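Side-chain contacts in glycerol dehydratase (Clostridium butyricum, PDB 1R9D), which dehydrates glycerol without vitamin B12, probably as a glycyl radical lyase of the pyruvate formate-lyase family: residues 743-748 and 778-783; 54-59 and 208-213; 141-146 and 503-508; 309-314 and 363-368. One frame throughout, in Å; residues are numbered along the deposited sequence.

Overall arrangement
All four contacts join pairs of helices, and no helix serves two of them. Contacts 3 and 4 are the buried ones, with centres about 44 Å apart on opposite sides of the chain's centre; contacts 1 and 2 are partly buried and likewise on opposite sides, their centres about 46 Å apart. Contact 4 alone has a hydrogen bond across its segments, between a carboxylate and an imidazole. The other three meet mainly through carbon, and the polar ends of Gln748, Lys56, Ser211 and Thr143 find partners outside the segments. Contact 1 joins two helices of the C-terminal region, which holds the predicted glycyl radical site, whereas contacts 2, 3 and 4 belong to the pyruvate formate-lyase-like part.

Contact 1. Residues 743-748 and 778-783; sequences ILLAAQ and DIIART
Ile780 packs against Leu744, Leu745 and Gln748 where helix 773-781 meets helix 741-749, in the C-terminal glycyl radical region of the enzyme. The isoleucine is the centre of this helix-helix contact, giving 89 Å² of the 186 Å² buried between the segments. Its CG1 sits beside the backbone N, anti to the carbonyl carbon (chi1 -68°), and the extended second torsion carries CD1 forward to the other helix. Leu744 runs past it in the opposite direction, with Leu744 CB 3.9 Å from Ile780 CG1. At the more exposed border, Leu745 CD2 approaches Ile780 CD1 at 4.0 Å. The same methyl rests against the amide of Gln748: Ile780 CD1 is 3.6 Å from Gln748 OE1 and 4.0 Å from Gln748 NE2, so it meets the group as a whole instead of one end of it.

In the second shell, Gln748 NE2 is hydrogen-bonded to Gln776 OE1 and Asn777 OD1, just ahead of Ile780 on the opposing helix, and these two bonds help to fix how the amide is turned. The helix end is tied further by Arg782, whose NH2 bonds to the carbonyl O of Val761, two residues before Gly763, the predicted radical site, which carries no radical in this structure. Ile779 CG1 lies over the centre of the Arg782 guanidinium, 3.8 Å above its plane.

Contact 2. Residues 54-59 and 208-213; sequences ALKHIL and VIISCE
Helix-helix packing joins helix 47-61 to the long helix 197-230, with the centre of the contact about 26 Å from the centre of the chain and within the pyruvate formate-lyase-like part. The backbones come close at Lys56 and Ser211, whose CA atoms are 6.2 Å apart, a spacing that the small serine side chain accommodates. The side-chain contact divides into two carbon-to-carbon touches. On the buried side Leu55 reaches across with one branch, its CD2 lying 4.1 Å from Ser211 CB. This follows from CG standing anti to the backbone N (chi1 178°), which sends the branched end towards the neighbouring helix. Towards solvent, the aliphatic part of Lys56 passes obliquely over Ile210, with Lys56 CD 4.0 Å from Ile210 CG2.

Neither polar end is spent on the opposite segment. Lys56 runs extended as far as CE and then bends at its last torsion (chi4 -68°), and its NZ forms a salt bridge with Glu60 one turn further along its own helix. Ser211 OG is hydrogen-bonded to the carbonyl O of Ser207, one turn back, so that its hydroxyl is satisfied within helix 197-230. A second link between the same two helices is a hydrogen bond from Arg221 NH1 to Leu59 O. Pro520 and Phe521 of helix 520-524 cover Ser211 and Leu55 respectively. The pair probably belongs to the helices packed outside the central barrel, as in other glycyl radical enzymes.

Contact 3. Residues 141-146 and 503-508; sequences EETREA and CCADNC
The short helix 141-147 meets the second half of the long helix 484-516, and the backbones come nearest at Thr143 and Ala505, whose CA atoms are 6.7 Å apart. Both segments are helical throughout; in the short helix, for instance, Glu145 N bonds to Glu141 O at 3.1 Å. The interface is small, 91 Å² counting both sides, and it rests mainly on Thr143. The methyl branch of this residue does the touching, with Thr143 CG2 3.9 Å from Ala505 CB. Thr143 CG2 is also 4.2 Å from Ala505 CA, so the methyl sits against the alanine at the surface of the helix.

With chi1 at -69°, CG2 stands anti to the backbone N while OG1 is swung beside that N. The hydroxyl therefore passes only loosely by the neighbouring cysteine, Thr143 OG1 lying 4.3 Å from Cys504 CB, and is hydrogen-bonded instead to His501 ND1 and Thr140 OG1. This is helix-on-helix packing in the pyruvate formate-lyase-like part, with a polar seam along one side: Glu142 OE2 is hydrogen-bonded to Tyr497 OH, another residue of the long helix.

The far side of the short helix carries its own bridge. Arg144 NH1 meets Glu141 OE1 at 3.3 Å, a weak hydrogen bond within a salt bridge, the oxygen lying at the edge of the guanidinium and in its plane. Beyond Ala505 the long helix reaches the dimer interface, where Asn507 and Cys508 pack on Pro196 and Ile199, respectively, of the second subunit.

Contact 4. Residues 309-314 and 363-368; sequences ELIDCI and LEAAVH
Asp312 and His368 form a carboxylate-imidazole hydrogen bond between two crossing helices, 304-317 and 357-369, whose local axes approach to 9.3 Å at a signed angle of -64°. The tight part lies where the CA atoms of Asp312 and Ala365 are 5.3 Å apart. Asp312 CG lies beside its backbone N, opposite the carbonyl carbon, bringing the carboxylate nearer the other helix. The alanine methyl abuts the OD1 end of the carboxylate, close to its plane, with Asp312 OD1 3.4 Å from Ala365 CB. Ile311 CG2 adds an apolar touch, 3.9 Å from Ala365 CB.

The looser flank belongs to Glu309 and Glu364, both partly exposed, which instead make salt bridges to Arg12 and Arg391. Behind the histidine, His368 NE2 is hydrogen-bonded to Ser7 OG, so bonds run from the N-terminal stretch through the ring to the aspartate. Gln308 NE2 holds Asp312 OD1 and helps to fix the group's rotation.

The carboxylate and imidazole planes are 73° apart, yet the accepting oxygen stays close to the ring plane. His368 ND1 donates to the syn side of Asp312 OD2, somewhat out of the carboxylate plane, at 2.8 Å with an N-H...O angle of 160°.

Contact 1. Residues 743-748 and 778-783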
loop_
_atom_site.group_PDB
_atom_site.type_symbol
_atom_site.label_atom_id
_atom_site.label_comp_id
_atom_site.label_asym_id
_atom_site.label_seq_id
_atom_site.Cartn_x
_atom_site.Cartn_y
_atom_site.Cartn_z
ATOM N N ILE A 743 -42.630 36.048 -2.408
ATOM C CA ILE A 743 -41.358 36.389 -1.787
ATOM C C ILE A 743 -40.180 35.804 -2.562
ATOM O O ILE A 743 -39.143 36.448 -2.704
ATOM C CB ILE A 743 -41.310 35.901 -0.323
ATOM C CG1 ILE A 743 -42.351 36.664 0.501
ATOM C CG2 ILE A 743 -39.913 36.108 0.258
ATOM C CD1 ILE A 743 -42.431 36.241 1.952
ATOM N N LEU A 744 -40.339 34.588 -3.072
ATOM C CA LEU A 744 -39.269 33.963 -3.835
ATOM C C LEU A 744 -39.057 34.703 -5.155
ATOM O O LEU A 744 -37.923 34.886 -5.608
ATOM C CB LEU A 744 -39.598 32.491 -4.099
ATOM C CG LEU A 744 -39.814 31.642 -2.842
ATOM C CD1 LEU A 744 -40.173 30.217 -3.244
ATOM C CD2 LEU A 744 -38.556 31.652 -1.991
ATOM N N LEU A 745 -40.150 35.141 -5.771
ATOM C CA LEU A 745 -40.052 35.861 -7.034
ATOM C C LEU A 745 -39.421 37.233 -6.821
ATOM O O LEU A 745 -38.657 37.711 -7.659
ATOM C CB LEU A 745 -41.439 36.012 -7.669
ATOM C CG LEU A 745 -42.105 34.713 -8.139
ATOM C CD1 LEU A 745 -43.482 35.020 -8.717
ATOM C CD2 LEU A 745 -41.234 34.037 -9.183
ATOM N N ALA A 746 -39.738 37.856 -5.692
ATOM C CA ALA A 746 -39.198 39.173 -5.367
ATOM C C ALA A 746 -37.696 39.077 -5.114
ATOM O O ALA A 746 -36.939 39.994 -5.445
ATOM C CB ALA A 746 -39.899 39.732 -4.142
ATOM N N ALA A 747 -37.277 37.956 -4.528
ATOM C CA ALA A 747 -35.873 37.713 -4.219
ATOM C C ALA A 747 -35.033 37.562 -5.480
ATOM O O ALA A 747 -33.844 37.893 -5.484
ATOM C CB ALA A 747 -35.736 36.466 -3.350
ATOM N N GLN A 748 -35.639 37.057 -6.549
ATOM C CA GLN A 748 -34.914 36.893 -7.805
ATOM C C GLN A 748 -34.694 38.246 -8.476
ATOM O O GLN A 748 -33.664 38.473 -9.114
ATOM C CB GLN A 748 -35.679 35.979 -8.764
ATOM C CG GLN A 748 -35.788 34.536 -8.309
ATOM C CD GLN A 748 -36.334 33.640 -9.398
ATOM O OE1 GLN A 748 -37.460 33.830 -9.867
ATOM N NE2 GLN A 748 -35.537 32.659 -9.814
ATOM N N ASP A 778 -36.564 25.649 -10.018
ATOM C CA ASP A 778 -37.073 24.306 -9.767
ATOM C C ASP A 778 -37.878 24.318 -8.468
ATOM O O ASP A 778 -38.946 23.711 -8.386
ATOM C CB ASP A 778 -35.921 23.298 -9.661
ATOM C CG ASP A 778 -36.412 21.857 -9.565
ATOM O OD1 ASP A 778 -35.971 21.131 -8.646
ATOM O OD2 ASP A 778 -37.233 21.450 -10.415
ATOM N N ILE A 779 -37.371 25.022 -7.457
ATOM C CA ILE A 779 -38.060 25.103 -6.171
ATOM C C ILE A 779 -39.375 25.872 -6.287
ATOM O O ILE A 779 -40.392 25.476 -5.719
ATOM C CB ILE A 779 -37.166 25.772 -5.101
ATOM C CG1 ILE A 779 -35.964 24.866 -4.805
ATOM C CG2 ILE A 779 -37.967 26.047 -3.836
ATOM C CD1 ILE A 779 -34.921 25.492 -3.883
ATOM N N ILE A 780 -39.353 26.972 -7.026
ATOM C CA ILE A 780 -40.560 27.773 -7.210
ATOM C C ILE A 780 -41.632 26.975 -7.965
ATOM O O ILE A 780 -42.829 27.130 -7.707
ATOM C CB ILE A 780 -40.232 29.076 -7.992
ATOM C CG1 ILE A 780 -39.363 29.989 -7.122
ATOM C CG2 ILE A 780 -41.512 29.793 -8.396
ATOM C CD1 ILE A 780 -38.759 31.170 -7.871
ATOM N N ALA A 781 -41.195 26.113 -8.880
ATOM C CA ALA A 781 -42.114 25.317 -9.695
ATOM C C ALA A 781 -42.741 24.118 -8.987
ATOM O O ALA A 781 -43.667 23.497 -9.515
ATOM C CB ALA A 781 -41.410 24.856 -10.966
ATOM N N ARG A 782 -42.250 23.792 -7.799
ATOM C CA ARG A 782 -42.796 22.663 -7.058
ATOM C C ARG A 782 -44.264 22.876 -6.723
ATOM O O ARG A 782 -44.724 24.008 -6.561
ATOM C CB ARG A 782 -42.008 22.449 -5.770
ATOM C CG ARG A 782 -40.605 21.943 -6.011
ATOM C CD ARG A 782 -39.814 21.895 -4.719
ATOM N NE ARG A 782 -38.434 21.488 -4.964
ATOM C CZ ARG A 782 -37.490 21.451 -4.030
ATOM N NH1 ARG A 782 -37.778 21.798 -2.783
ATOM N NH2 ARG A 782 -36.260 21.066 -4.348
ATOM N N THR A 783 -44.998 21.773 -6.618
ATOM C CA THR A 783 -46.413 21.835 -6.284
ATOM C C THR A 783 -46.611 22.509 -4.931
ATOM O O THR A 783 -45.878 22.238 -3.982
ATOM C CB THR A 783 -47.028 20.427 -6.191
ATOM O OG1 THR A 783 -46.809 19.722 -7.418
ATOM C CG2 THR A 783 -48.523 20.524 -5.911
#

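Contact 2. Residues 54-59 and 208-213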
loop_
_atom_site.group_PDB
_atom_site.type_symbol
_atom_site.label_atom_id
_atom_site.label_comp_id
_atom_site.label_asym_id
_atom_site.label_seq_id
_atom_site.Cartn_x
_atom_site.Cartn_y
_atom_site.Cartn_z
ATOM N N ALA A 54 1.414 16.075 8.454
ATOM C CA ALA A 54 0.859 17.177 7.678
ATOM C C ALA A 54 -0.169 17.917 8.529
ATOM O O ALA A 54 -0.182 19.150 8.572
ATOM C CB ALA A 54 0.210 16.654 6.400
ATOM N N LEU A 55 -1.038 17.170 9.207
ATOM C CA LEU A 55 -2.038 17.796 10.064
ATOM C C LEU A 55 -1.313 18.605 11.140
ATOM O O LEU A 55 -1.714 19.717 11.469
ATOM C CB LEU A 55 -2.944 16.736 10.711
ATOM C CG LEU A 55 -4.018 17.274 11.666
ATOM C CD1 LEU A 55 -4.902 18.271 10.932
ATOM C CD2 LEU A 55 -4.861 16.133 12.214
ATOM N N LYS A 56 -0.238 18.041 11.682
ATOM C CA LYS A 56 0.555 18.722 12.707
ATOM C C LYS A 56 1.094 20.050 12.173
ATOM O O LYS A 56 0.956 21.092 12.819
ATOM C CB LYS A 56 1.725 17.828 13.135
ATOM C CG LYS A 56 2.700 18.452 14.126
ATOM C CD LYS A 56 3.808 17.454 14.476
ATOM C CE LYS A 56 4.693 17.934 15.624
ATOM N NZ LYS A 56 5.532 19.107 15.261
ATOM N N HIS A 57 1.697 20.009 10.988
ATOM C CA HIS A 57 2.274 21.208 10.377
ATOM C C HIS A 57 1.212 22.266 10.079
ATOM O O HIS A 57 1.460 23.469 10.201
ATOM C CB HIS A 57 3.003 20.838 9.086
ATOM C CG HIS A 57 3.888 21.924 8.561
ATOM N ND1 HIS A 57 4.928 22.453 9.294
ATOM C CD2 HIS A 57 3.898 22.570 7.371
ATOM C CE1 HIS A 57 5.544 23.377 8.578
ATOM N NE2 HIS A 57 4.940 23.467 7.407
ATOM N N ILE A 58 0.030 21.811 9.675
ATOM C CA ILE A 58 -1.070 22.720 9.380
ATOM C C ILE A 58 -1.568 23.378 10.667
ATOM O O ILE A 58 -1.652 24.606 10.758
ATOM C CB ILE A 58 -2.246 21.963 8.715
ATOM C CG1 ILE A 58 -1.835 21.495 7.319
ATOM C CG2 ILE A 58 -3.478 22.848 8.660
ATOM C CD1 ILE A 58 -2.832 20.557 6.664
ATOM N N LEU A 59 -1.883 22.559 11.666
ATOM C CA LEU A 59 -2.389 23.069 12.935
ATOM C C LEU A 59 -1.433 24.000 13.673
ATOM O O LEU A 59 -1.874 24.894 14.397
ATOM C CB LEU A 59 -2.775 21.911 13.856
ATOM C CG LEU A 59 -4.008 21.107 13.432
ATOM C CD1 LEU A 59 -4.318 20.058 14.482
ATOM C CD2 LEU A 59 -5.193 22.039 13.260
ATOM N N VAL A 208 -1.917 8.503 15.318
ATOM C CA VAL A 208 -3.065 8.993 16.072
ATOM C C VAL A 208 -2.556 9.906 17.189
ATOM O O VAL A 208 -3.139 10.951 17.470
ATOM C CB VAL A 208 -3.854 7.834 16.720
ATOM C CG1 VAL A 208 -4.819 8.375 17.767
ATOM C CG2 VAL A 208 -4.618 7.061 15.646
ATOM N N ILE A 209 -1.465 9.491 17.829
ATOM C CA ILE A 209 -0.882 10.261 18.922
ATOM C C ILE A 209 -0.382 11.621 18.442
ATOM O O ILE A 209 -0.668 12.647 19.065
ATOM C CB ILE A 209 0.269 9.470 19.587
ATOM C CG1 ILE A 209 -0.304 8.211 20.245
ATOM C CG2 ILE A 209 0.983 10.342 20.621
ATOM C CD1 ILE A 209 0.733 7.270 20.819
ATOM N N ILE A 210 0.354 11.622 17.337
ATOM C CA ILE A 210 0.874 12.856 16.762
ATOM C C ILE A 210 -0.284 13.792 16.413
ATOM O O ILE A 210 -0.232 14.998 16.682
ATOM C CB ILE A 210 1.692 12.564 15.484
ATOM C CG1 ILE A 210 2.983 11.824 15.856
ATOM C CG2 ILE A 210 2.004 13.863 14.744
ATOM C CD1 ILE A 210 3.749 11.281 14.669
ATOM N N SER A 211 -1.335 13.228 15.823
ATOM C CA SER A 211 -2.499 14.012 15.420
ATOM C C SER A 211 -3.226 14.653 16.595
ATOM O O SER A 211 -3.591 15.833 16.543
ATOM C CB SER A 211 -3.475 13.136 14.627
ATOM O OG SER A 211 -2.875 12.678 13.430
ATOM N N CYS A 212 -3.446 13.880 17.652
ATOM C CA CYS A 212 -4.132 14.400 18.826
ATOM C C CYS A 212 -3.269 15.409 19.584
ATOM O O CYS A 212 -3.789 16.350 20.190
ATOM C CB CYS A 212 -4.553 13.251 19.744
ATOM S SG CYS A 212 -5.952 12.283 19.077
ATOM N N GLU A 213 -1.954 15.218 19.549
ATOM C CA GLU A 213 -1.058 16.150 20.223
ATOM C C GLU A 213 -1.101 17.474 19.471
ATOM O O GLU A 213 -0.980 18.543 20.070
ATOM C CB GLU A 213 0.373 15.598 20.261
ATOM C CG GLU A 213 0.494 14.298 21.040
ATOM C CD GLU A 213 1.919 13.788 21.153
ATOM O OE1 GLU A 213 2.648 13.798 20.134
ATOM O OE2 GLU A 213 2.305 13.360 22.264
#

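Contact 3. Residues 141-146 and 503-508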
loop_
_atom_site.group_PDB
_atom_site.type_symbol
_atom_site.label_atom_id
_atom_site.label_comp_id
_atom_site.label_asym_id
_atom_site.label_seq_id
_atom_site.Cartn_x
_atom_site.Cartn_y
_atom_site.Cartn_z
ATOM N N GLU A 141 -10.601 0.545 -18.465
ATOM C CA GLU A 141 -11.000 1.458 -19.526
ATOM C C GLU A 141 -12.514 1.445 -19.717
ATOM O O GLU A 141 -13.126 2.489 -19.941
ATOM C CB GLU A 141 -10.302 1.096 -20.837
ATOM C CG GLU A 141 -10.522 2.121 -21.940
ATOM C CD GLU A 141 -10.245 3.544 -21.476
ATOM O OE1 GLU A 141 -9.106 3.821 -21.033
ATOM O OE2 GLU A 141 -11.169 4.385 -21.553
ATOM N N GLU A 142 -13.121 0.266 -19.621
ATOM C CA GLU A 142 -14.565 0.165 -19.783
ATOM C C GLU A 142 -15.299 0.929 -18.682
ATOM O O GLU A 142 -16.346 1.527 -18.933
ATOM C CB GLU A 142 -15.004 -1.300 -19.791
ATOM C CG GLU A 142 -16.510 -1.486 -19.797
ATOM C CD GLU A 142 -16.922 -2.914 -20.096
ATOM O OE1 GLU A 142 -16.226 -3.846 -19.638
ATOM O OE2 GLU A 142 -17.950 -3.105 -20.780
ATOM N N THR A 143 -14.756 0.920 -17.466
ATOM C CA THR A 143 -15.394 1.646 -16.371
ATOM C C THR A 143 -15.266 3.152 -16.595
ATOM O O THR A 143 -16.205 3.907 -16.347
ATOM C CB THR A 143 -14.775 1.284 -15.003
ATOM O OG1 THR A 143 -15.113 -0.067 -14.666
ATOM C CG2 THR A 143 -15.306 2.209 -13.918
ATOM N N ARG A 144 -14.100 3.584 -17.067
ATOM C CA ARG A 144 -13.872 4.999 -17.333
ATOM C C ARG A 144 -14.892 5.515 -18.343
ATOM O O ARG A 144 -15.424 6.617 -18.199
ATOM C CB ARG A 144 -12.455 5.217 -17.871
ATOM C CG ARG A 144 -11.361 4.941 -16.853
ATOM C CD ARG A 144 -9.996 4.857 -17.518
ATOM N NE ARG A 144 -8.951 4.533 -16.552
ATOM C CZ ARG A 144 -7.860 3.825 -16.834
ATOM N NH1 ARG A 144 -7.665 3.357 -18.062
ATOM N NH2 ARG A 144 -6.965 3.582 -15.888
ATOM N N GLU A 145 -15.166 4.716 -19.369
ATOM C CA GLU A 145 -16.131 5.119 -20.384
ATOM C C GLU A 145 -17.526 5.222 -19.778
ATOM O O GLU A 145 -18.239 6.200 -20.005
ATOM C CB GLU A 145 -16.134 4.123 -21.540
ATOM C CG GLU A 145 -14.774 3.951 -22.189
ATOM C CD GLU A 145 -14.842 3.168 -23.480
ATOM O OE1 GLU A 145 -15.450 2.077 -23.483
ATOM O OE2 GLU A 145 -14.282 3.642 -24.493
ATOM N N ALA A 146 -17.908 4.214 -18.999
ATOM C CA ALA A 146 -19.220 4.202 -18.358
ATOM C C ALA A 146 -19.404 5.410 -17.437
ATOM O O ALA A 146 -20.501 5.957 -17.325
ATOM C CB ALA A 146 -19.402 2.906 -17.565
ATOM N N CYS A 503 -20.533 1.068 -9.119
ATOM C CA CYS A 503 -20.018 0.473 -7.894
ATOM C C CYS A 503 -18.536 0.130 -8.002
ATOM O O CYS A 503 -17.781 0.280 -7.034
ATOM C CB CYS A 503 -20.857 -0.752 -7.520
ATOM S SG CYS A 503 -22.529 -0.270 -7.007
ATOM N N CYS A 504 -18.105 -0.309 -9.180
ATOM C CA CYS A 504 -16.694 -0.623 -9.385
ATOM C C CYS A 504 -15.875 0.665 -9.295
ATOM O O CYS A 504 -14.804 0.681 -8.686
ATOM C CB CYS A 504 -16.477 -1.290 -10.747
ATOM S SG CYS A 504 -17.197 -2.952 -10.859
ATOM N N ALA A 505 -16.385 1.743 -9.892
ATOM C CA ALA A 505 -15.696 3.037 -9.854
ATOM C C ALA A 505 -15.558 3.500 -8.402
ATOM O O ALA A 505 -14.495 3.977 -7.988
ATOM C CB ALA A 505 -16.474 4.076 -10.668
ATOM N N ASP A 506 -16.635 3.363 -7.635
ATOM C CA ASP A 506 -16.623 3.738 -6.224
ATOM C C ASP A 506 -15.544 2.953 -5.481
ATOM O O ASP A 506 -14.796 3.515 -4.677
ATOM C CB ASP A 506 -17.979 3.442 -5.579
ATOM C CG ASP A 506 -18.906 4.642 -5.589
ATOM O OD1 ASP A 506 -20.126 4.441 -5.430
ATOM O OD2 ASP A 506 -18.415 5.785 -5.729
ATOM N N ASN A 507 -15.463 1.653 -5.748
ATOM C CA ASN A 507 -14.468 0.831 -5.073
ATOM C C ASN A 507 -13.032 1.244 -5.395
ATOM O O ASN A 507 -12.148 1.118 -4.549
ATOM C CB ASN A 507 -14.688 -0.655 -5.387
ATOM C CG ASN A 507 -15.880 -1.237 -4.634
ATOM O OD1 ASN A 507 -16.294 -0.707 -3.600
ATOM N ND2 ASN A 507 -16.427 -2.338 -5.144
ATOM N N CYS A 508 -12.799 1.741 -6.609
ATOM C CA CYS A 508 -11.462 2.185 -6.995
ATOM C C CYS A 508 -11.091 3.457 -6.231
ATOM O O CYS A 508 -9.937 3.641 -5.838
ATOM C CB CYS A 508 -11.393 2.439 -8.505
ATOM S SG CYS A 508 -11.475 0.933 -9.517
#

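Contact 4. Residues 309-314 and 363-368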
loop_
_atom_site.group_PDB
_atom_site.type_symbol
_atom_site.label_atom_id
_atom_site.label_comp_id
_atom_site.label_asym_id
_atom_site.label_seq_id
_atom_site.Cartn_x
_atom_site.Cartn_y
_atom_site.Cartn_z
ATOM N N GLU A 309 -27.645 30.953 24.702
ATOM C CA GLU A 309 -26.792 31.832 23.902
ATOM C C GLU A 309 -25.574 31.066 23.375
ATOM O O GLU A 309 -25.126 31.296 22.253
ATOM C CB GLU A 309 -26.342 33.054 24.725
ATOM C CG GLU A 309 -25.478 34.054 23.953
ATOM C CD GLU A 309 -25.205 35.340 24.732
ATOM O OE1 GLU A 309 -25.038 35.268 25.966
ATOM O OE2 GLU A 309 -25.143 36.423 24.109
ATOM N N LEU A 310 -25.048 30.146 24.179
ATOM C CA LEU A 310 -23.893 29.349 23.765
ATOM C C LEU A 310 -24.272 28.418 22.614
ATOM O O LEU A 310 -23.497 28.221 21.671
ATOM C CB LEU A 310 -23.362 28.532 24.945
ATOM C CG LEU A 310 -22.627 29.338 26.023
ATOM C CD1 LEU A 310 -22.268 28.439 27.188
ATOM C CD2 LEU A 310 -21.378 29.963 25.420
ATOM N N ILE A 311 -25.465 27.840 22.698
ATOM C CA ILE A 311 -25.938 26.959 21.637
ATOM C C ILE A 311 -26.110 27.803 20.371
ATOM O O ILE A 311 -25.749 27.375 19.276
ATOM C CB ILE A 311 -27.267 26.271 22.043
ATOM C CG1 ILE A 311 -26.997 25.289 23.189
ATOM C CG2 ILE A 311 -27.876 25.533 20.852
ATOM C CD1 ILE A 311 -28.223 24.526 23.671
ATOM N N ASP A 312 -26.638 29.017 20.523
ATOM C CA ASP A 312 -26.813 29.898 19.373
ATOM C C ASP A 312 -25.464 30.188 18.723
ATOM O O ASP A 312 -25.360 30.258 17.497
ATOM C CB ASP A 312 -27.472 31.223 19.786
ATOM C CG ASP A 312 -28.906 31.050 20.263
ATOM O OD1 ASP A 312 -29.525 30.005 19.959
ATOM O OD2 ASP A 312 -29.419 31.973 20.938
ATOM N N CYS A 313 -24.425 30.362 19.539
ATOM C CA CYS A 313 -23.096 30.629 19.000
ATOM C C CYS A 313 -22.590 29.438 18.195
ATOM O O CYS A 313 -21.951 29.613 17.160
ATOM C CB CYS A 313 -22.110 30.952 20.124
ATOM S SG CYS A 313 -22.338 32.612 20.820
ATOM N N ILE A 314 -22.875 28.229 18.676
ATOM C CA ILE A 314 -22.453 27.023 17.969
ATOM C C ILE A 314 -23.179 26.974 16.626
ATOM O O ILE A 314 -22.591 26.634 15.600
ATOM C CB ILE A 314 -22.774 25.747 18.781
ATOM C CG1 ILE A 314 -21.799 25.622 19.961
ATOM C CG2 ILE A 314 -22.672 24.524 17.886
ATOM C CD1 ILE A 314 -22.095 24.463 20.890
ATOM N N LEU A 363 -34.229 23.417 18.914
ATOM C CA LEU A 363 -35.326 23.930 18.104
ATOM C C LEU A 363 -35.363 25.454 18.250
ATOM O O LEU A 363 -35.579 26.179 17.283
ATOM C CB LEU A 363 -36.653 23.319 18.569
ATOM C CG LEU A 363 -36.792 21.791 18.435
ATOM C CD1 LEU A 363 -38.131 21.338 19.007
ATOM C CD2 LEU A 363 -36.690 21.393 16.976
ATOM N N GLU A 364 -35.135 25.927 19.471
ATOM C CA GLU A 364 -35.141 27.357 19.753
ATOM C C GLU A 364 -34.019 28.060 18.984
ATOM O O GLU A 364 -34.226 29.127 18.411
ATOM C CB GLU A 364 -34.967 27.588 21.258
ATOM C CG GLU A 364 -35.417 28.954 21.744
ATOM C CD GLU A 364 -36.928 29.060 21.869
ATOM O OE1 GLU A 364 -37.428 30.172 22.143
ATOM O OE2 GLU A 364 -37.618 28.029 21.700
ATOM N N ALA A 365 -32.834 27.453 18.970
ATOM C CA ALA A 365 -31.680 28.024 18.276
ATOM C C ALA A 365 -31.929 28.257 16.790
ATOM O O ALA A 365 -31.450 29.239 16.221
ATOM C CB ALA A 365 -30.454 27.126 18.461
ATOM N N ALA A 366 -32.673 27.357 16.154
ATOM C CA ALA A 366 -32.957 27.510 14.731
ATOM C C ALA A 366 -33.714 28.812 14.463
ATOM O O ALA A 366 -33.500 29.465 13.438
ATOM C CB ALA A 366 -33.764 26.315 14.223
ATOM N N VAL A 367 -34.590 29.190 15.386
ATOM C CA VAL A 367 -35.371 30.416 15.233
ATOM C C VAL A 367 -34.565 31.654 15.633
ATOM O O VAL A 367 -34.786 32.745 15.104
ATOM C CB VAL A 367 -36.656 30.367 16.077
ATOM C CG1 VAL A 367 -37.508 31.606 15.797
ATOM C CG2 VAL A 367 -37.439 29.109 15.748
ATOM N N HIS A 368 -33.631 31.480 16.562
ATOM C CA HIS A 368 -32.786 32.584 17.018
ATOM C C HIS A 368 -31.795 33.019 15.945
ATOM O O HIS A 368 -31.597 34.213 15.713
ATOM C CB HIS A 368 -31.993 32.179 18.264
ATOM C CG HIS A 368 -32.771 32.264 19.539
ATOM N ND1 HIS A 368 -32.195 32.049 20.773
ATOM C CD2 HIS A 368 -34.074 32.545 19.775
ATOM C CE1 HIS A 368 -33.111 32.195 21.714
ATOM N NE2 HIS A 368 -34.260 32.495 21.136
#